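Side-chain contacts in geranyltranstransferase (Enterococcus faecalis, PDB 3P8L), which probably condenses isopentenyl diphosphate with geranyl diphosphate to give farnesyl diphosphate, with magnesium as cofactor, in bacterial isoprenoid biosynthesis: residues A[107-111]-A[112-116]; A[161-164]-A[165-169]. All coordinates share one frame; numbering follows the deposited sequence.

Contact 1: residues A[107-111]-A[112-116]; sequences TNHKV and FGEAT
F112 and V111, neighbours in sequence, point the same way from the end of the short helix 108-112 and illustrate how one turn can tuck an aromatic ring against its own backbone. At the root of F112, CB sits 3.7 Å from N108 O, the carbonyl that also accepts the backbone bond from F112 N at 2.9 Å. With CG beside the backbone N (chi1 -64°), the ring folds back along the turn it closes. There CD2 lies 3.7 Å from N108 OD1, the amide and ring planes being 40° apart, while N108 O comes to the ring's edge. Farther out, CE2 meets V111 CG1 at 3.5 Å; this methyl stands over one ring face in a CH-pi contact, 3.7 Å from the centroid and shifted toward the rim. A41 of helix 36-47 also touches the F112 side chain. N108 ND2 donates to S45 OG of the same helix, whereas the buried N108 OD1 has no hydrogen-bonding partner. On another side of the turn, H109 CB packs 3.9 Å from E114 CG. G113 donates its N-H, its N 2.9 Å from H109 O. This glycine, with positive phi, ends one helix and stands at the N-cap of the next, a tight junction between helix 108-112 and helix 114-133 of the predominantly helical polyprenyl synthase fold.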
ATOM      1  N   THR A 107      -3.774  21.630   5.138  1.00 29.07           N
ATOM      2  CA  THR A 107      -3.745  20.216   4.803  1.00 35.77           C
ATOM      3  C   THR A 107      -3.093  20.047   3.452  1.00 41.96           C
ATOM      4  O   THR A 107      -2.943  21.028   2.700  1.00 34.03           O
ATOM      5  CB  THR A 107      -5.140  19.604   4.832  1.00 40.42           C
ATOM      6  OG1 THR A 107      -6.046  20.482   4.165  1.00 37.19           O
ATOM      7  CG2 THR A 107      -5.614  19.412   6.283  1.00 31.17           C
ATOM      8  N   ASN A 108      -2.669  18.815   3.166  1.00 33.95           N
ATOM      9  CA  ASN A 108      -1.933  18.522   1.944  1.00 34.15           C
ATOM     10  C   ASN A 108      -2.613  19.012   0.644  1.00 35.62           C
ATOM     11  O   ASN A 108      -1.961  19.646  -0.181  1.00 30.67           O
ATOM     12  CB  ASN A 108      -1.597  17.032   1.868  1.00 34.36           C
ATOM     13  CG  ASN A 108      -0.517  16.740   0.861  1.00 40.00           C
ATOM     14  OD1 ASN A 108      -0.728  16.903  -0.332  1.00 32.03           O
ATOM     15  ND2 ASN A 108       0.653  16.289   1.333  1.00 32.71           N
ATOM     16  N   HIS A 109      -3.906  18.738   0.478  1.00 32.12           N
ATOM     17  CA  HIS A 109      -4.646  19.187  -0.715  1.00 35.26           C
ATOM     18  C   HIS A 109      -4.782  20.704  -0.830  1.00 38.01           C
ATOM     19  O   HIS A 109      -4.865  21.216  -1.936  1.00 43.71           O
ATOM     20  CB  HIS A 109      -6.031  18.533  -0.815  1.00 30.09           C
ATOM     21  CG  HIS A 109      -6.958  18.854   0.309  1.00 40.11           C
ATOM     22  ND1 HIS A 109      -6.896  18.200   1.524  1.00 42.06           N
ATOM     23  CD2 HIS A 109      -8.018  19.702   0.387  1.00 31.80           C
ATOM     24  CE1 HIS A 109      -7.864  18.644   2.306  1.00 46.70           C
ATOM     25  NE2 HIS A 109      -8.558  19.557   1.643  1.00 31.84           N
ATOM     26  N   LYS A 110      -4.788  21.406   0.307  1.00 38.88           N
ATOM     27  CA  LYS A 110      -4.826  22.878   0.331  1.00 43.07           C
ATOM     28  C   LYS A 110      -3.508  23.452  -0.113  1.00 45.29           C
ATOM     29  O   LYS A 110      -3.454  24.534  -0.708  1.00 43.26           O
ATOM     30  CB  LYS A 110      -5.172  23.411   1.730  1.00 40.52           C
ATOM     31  CG  LYS A 110      -6.609  23.127   2.159  1.00 37.51           C
ATOM     32  CD  LYS A 110      -7.612  23.450   1.064  1.00 51.33           C
ATOM     33  CE  LYS A 110      -8.010  24.919   1.086  1.00 57.74           C
ATOM     34  NZ  LYS A 110      -9.129  25.140   0.140  1.00 60.31           N
ATOM     35  N   VAL A 111      -2.428  22.723   0.151  1.00 41.17           N
ATOM     36  CA  VAL A 111      -1.150  23.189  -0.337  1.00 37.27           C
ATOM     37  C   VAL A 111      -0.921  22.844  -1.812  1.00 43.43           C
ATOM     38  O   VAL A 111      -0.582  23.738  -2.601  1.00 38.82           O
ATOM     39  CB  VAL A 111       0.019  22.755   0.579  1.00 31.59           C
ATOM     40  CG1 VAL A 111       1.327  23.303   0.094  1.00 34.88           C
ATOM     41  CG2 VAL A 111      -0.229  23.217   1.987  1.00 37.48           C
ATOM     42  N   PHE A 112      -1.135  21.577  -2.187  1.00 37.20           N
ATOM     43  CA  PHE A 112      -0.613  21.049  -3.449  1.00 36.78           C
ATOM     44  C   PHE A 112      -1.676  20.713  -4.486  1.00 33.07           C
ATOM     45  O   PHE A 112      -1.348  20.323  -5.611  1.00 38.06           O
ATOM     46  CB  PHE A 112       0.254  19.805  -3.186  1.00 39.28           C
ATOM     47  CG  PHE A 112       1.496  20.082  -2.380  1.00 34.91           C
ATOM     48  CD1 PHE A 112       2.622  20.641  -2.977  1.00 36.19           C
ATOM     49  CD2 PHE A 112       1.531  19.786  -1.021  1.00 39.05           C
ATOM     50  CE1 PHE A 112       3.790  20.910  -2.231  1.00 33.31           C
ATOM     51  CE2 PHE A 112       2.667  20.052  -0.256  1.00 34.93           C
ATOM     52  CZ  PHE A 112       3.819  20.610  -0.868  1.00 33.79           C
ATOM     53  N   GLY A 113      -2.941  20.867  -4.100  1.00 33.03           N
ATOM     54  CA  GLY A 113      -4.067  20.460  -4.907  1.00 34.66           C
ATOM     55  C   GLY A 113      -4.422  19.012  -4.596  1.00 44.07           C
ATOM     56  O   GLY A 113      -3.599  18.256  -4.043  1.00 31.05           O
ATOM     57  N   GLU A 114      -5.634  18.622  -4.977  1.00 31.84           N
ATOM     58  CA  GLU A 114      -6.176  17.305  -4.646  1.00 41.17           C
ATOM     59  C   GLU A 114      -5.490  16.134  -5.338  1.00 42.90           C
ATOM     60  O   GLU A 114      -5.270  15.098  -4.704  1.00 35.30           O
ATOM     61  CB  GLU A 114      -7.685  17.246  -4.874  1.00 39.04           C
ATOM     62  CG  GLU A 114      -8.475  17.947  -3.806  1.00 39.81           C
ATOM     63  CD  GLU A 114      -9.945  18.078  -4.174  1.00 56.73           C
ATOM     64  OE1 GLU A 114     -10.592  17.057  -4.481  1.00 55.23           O
ATOM     65  OE2 GLU A 114     -10.452  19.208  -4.141  1.00 53.85           O
ATOM     66  N   ALA A 115      -5.122  16.309  -6.603  1.00 36.53           N
ATOM     67  CA  ALA A 115      -4.440  15.239  -7.347  1.00 39.21           C
ATOM     68  C   ALA A 115      -3.105  14.861  -6.704  1.00 39.54           C
ATOM     69  O   ALA A 115      -2.823  13.674  -6.538  1.00 38.03           O
ATOM     70  CB  ALA A 115      -4.234  15.617  -8.799  1.00 34.96           C
ATOM     71  N   THR A 116      -2.321  15.868  -6.317  1.00 35.90           N
ATOM     72  CA  THR A 116      -1.028  15.658  -5.653  1.00 34.13           C
ATOM     73  C   THR A 116      -1.181  14.960  -4.276  1.00 34.41           C
ATOM     74  O   THR A 116      -0.388  14.097  -3.937  1.00 31.21           O
ATOM     75  CB  THR A 116      -0.272  16.961  -5.518  1.00 33.99           C
ATOM     76  OG1 THR A 116      -0.071  17.529  -6.822  1.00 35.12           O
ATOM     77  CG2 THR A 116       1.107  16.736  -4.881  1.00 29.70           C
TER

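Contact 2: residues A[161-164]-A[165-169]; sequences GQMG and DIEGE
D165 N bonds to G161 O at 2.9 Å, the first of four successive i to i+4 bonds that carry helix 158-167 toward its C-terminal end. I166 N reaches Q162 O at 3.2 Å, and E167 N reaches M163 O at 3.1 Å with an N-H...O angle of 164°. G168 N follows on G164 O at 3.1 Å, its angle reduced to 142°. Side-chain carbons then lie against these same carbonyls. I166 CD1 and CG1 both approach Q162 O, and E167 CG rests 3.5 Å from M163 O. Because E167 keeps CG beside its own N (chi1 -75°), the extended chain runs back along the preceding turn, bringing OE2 near G164 CA; that oxygen accepts a hydrogen bond from N35 of the second subunit. A single apolar pair lies farther out. M163 starts away from the following turn but bends at chi2 and chi3, so that its methyl CE returns to I166 CG2 at 4.0 Å, the two side chains crossing at a slant. L119 of the second subunit packs on I166, and its N35 touches M163. D165 instead rests on V181 and K185 of helix 175-200 in its own chain. The main chain thus holds these turns without side-chain polar bonds between them, and the E167 carboxylate, bonded to the second subunit, probably helps this helix end hold the dimer together.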
ATOM      1  N   GLY A 161     -12.769   0.130   8.206  1.00 40.79           N
ATOM      2  CA  GLY A 161     -13.135   1.047   9.296  1.00 36.51           C
ATOM      3  C   GLY A 161     -13.494   2.455   8.843  1.00 44.35           C
ATOM      4  O   GLY A 161     -14.469   3.034   9.338  1.00 39.06           O
ATOM      5  N   GLN A 162     -12.694   3.014   7.923  1.00 42.72           N
ATOM      6  CA  GLN A 162     -12.944   4.340   7.363  0.50 41.16           C
ATOM      7  C   GLN A 162     -14.275   4.332   6.602  1.00 41.15           C
ATOM      8  O   GLN A 162     -15.066   5.286   6.693  1.00 44.37           O
ATOM      9  CB  GLN A 162     -11.777   4.787   6.452  0.50 39.70           C
ATOM     10  CG  GLN A 162     -10.458   5.097   7.209  0.50 36.48           C
ATOM     11  CD  GLN A 162      -9.262   5.421   6.300  0.50 44.39           C
ATOM     12  OE1 GLN A 162      -9.111   4.864   5.219  0.50 39.36           O
ATOM     13  NE2 GLN A 162      -8.393   6.300   6.770  0.50 52.52           N
ATOM     14  N   MET A 163     -14.504   3.261   5.844  1.00 40.40           N
ATOM     15  CA  MET A 163     -15.763   3.106   5.116  1.00 45.45           C
ATOM     16  C   MET A 163     -16.955   3.011   6.090  1.00 49.34           C
ATOM     17  O   MET A 163     -17.960   3.705   5.911  1.00 46.70           O
ATOM     18  CB  MET A 163     -15.714   1.923   4.142  1.00 43.90           C
ATOM     19  CG  MET A 163     -16.924   1.867   3.163  1.00 48.89           C
ATOM     20  SD  MET A 163     -16.913   3.020   1.770  1.00 35.18           S
ATOM     21  CE  MET A 163     -17.528   4.505   2.475  1.00 33.86           C
ATOM     22  N   GLY A 164     -16.806   2.192   7.135  1.00 45.35           N
ATOM     23  CA  GLY A 164     -17.790   2.094   8.213  1.00 48.32           C
ATOM     24  C   GLY A 164     -18.116   3.428   8.863  1.00 53.18           C
ATOM     25  O   GLY A 164     -19.291   3.746   9.073  1.00 53.30           O
ATOM     26  N   ASP A 165     -17.080   4.217   9.159  1.00 52.70           N
ATOM     27  CA  ASP A 165     -17.243   5.543   9.784  1.00 51.61           C
ATOM     28  C   ASP A 165     -18.061   6.523   8.941  1.00 53.17           C
ATOM     29  O   ASP A 165     -18.902   7.249   9.470  1.00 53.58           O
ATOM     30  CB  ASP A 165     -15.882   6.166  10.127  1.00 51.57           C
ATOM     31  CG  ASP A 165     -15.987   7.272  11.175  1.00 53.10           C
ATOM     32  OD1 ASP A 165     -16.639   7.067  12.218  1.00 58.11           O
ATOM     33  OD2 ASP A 165     -15.402   8.351  10.964  1.00 65.85           O
ATOM     34  N   ILE A 166     -17.810   6.530   7.636  1.00 54.18           N
ATOM     35  CA  ILE A 166     -18.534   7.381   6.690  1.00 55.60           C
ATOM     36  C   ILE A 166     -20.011   6.954   6.551  1.00 60.21           C
ATOM     37  O   ILE A 166     -20.907   7.796   6.509  1.00 62.64           O
ATOM     38  CB  ILE A 166     -17.795   7.411   5.332  1.00 55.59           C
ATOM     39  CG1 ILE A 166     -16.506   8.238   5.471  1.00 48.41           C
ATOM     40  CG2 ILE A 166     -18.695   7.941   4.196  1.00 51.99           C
ATOM     41  CD1 ILE A 166     -15.453   7.919   4.448  1.00 41.58           C
ATOM     42  N   GLU A 167     -20.257   5.649   6.516  1.00 60.81           N
ATOM     43  CA  GLU A 167     -21.625   5.127   6.484  1.00 64.91           C
ATOM     44  C   GLU A 167     -22.410   5.501   7.742  1.00 67.36           C
ATOM     45  O   GLU A 167     -23.621   5.703   7.687  1.00 70.40           O
ATOM     46  CB  GLU A 167     -21.614   3.615   6.289  1.00 61.96           C
ATOM     47  CG  GLU A 167     -21.293   3.199   4.868  1.00 60.56           C
ATOM     48  CD  GLU A 167     -21.346   1.698   4.675  1.00 68.27           C
ATOM     49  OE1 GLU A 167     -22.080   1.237   3.774  1.00 71.66           O
ATOM     50  OE2 GLU A 167     -20.658   0.977   5.427  1.00 66.58           O
ATOM     51  N   GLY A 168     -21.697   5.624   8.861  1.00 70.07           N
ATOM     52  CA  GLY A 168     -22.271   6.053  10.133  1.00 68.31           C
ATOM     53  C   GLY A 168     -22.631   7.525  10.256  1.00 68.13           C
ATOM     54  O   GLY A 168     -23.205   7.931  11.260  1.00 71.09           O
ATOM     55  N   GLU A 169     -22.293   8.329   9.250  1.00 72.66           N
ATOM     56  CA  GLU A 169     -22.724   9.734   9.202  1.00 79.05           C
ATOM     57  C   GLU A 169     -24.207   9.900   8.840  1.00 81.44           C
ATOM     58  O   GLU A 169     -24.856  10.838   9.308  1.00 83.80           O
ATOM     59  CB  GLU A 169     -21.854  10.546   8.231  1.00 73.35           C
ATOM     60  CG  GLU A 169     -20.621  11.154   8.871  1.00 76.48           C
ATOM     61  CD  GLU A 169     -19.452  11.307   7.905  1.00 83.88           C
ATOM     62  OE1 GLU A 169     -19.668  11.325   6.670  1.00 79.18           O
ATOM     63  OE2 GLU A 169     -18.306  11.410   8.393  1.00 80.28           O
TER

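How the contacts relate
Both contacts are local, partly buried and touched by the second subunit, yet they represent different situations in a helical fold. Contact 1 spans a break, joining helix 108-112 to helix 114-133, and its chemistry mixes two backbone bonds with aromatic packing against helix 36-47. Contact 2 stays within helix 158-167, where regular backbone bonding dominates and the side-chain packing is sparser. Contact 1 includes two exposed residues among those that touch; contact 2 has none. Their centres are about 23 Å apart and their nearest atoms about 13 Å, without touching. Across the dimer, T116 of contact 1 packs on M163 of the second subunit, in that subunit's copy of contact 2.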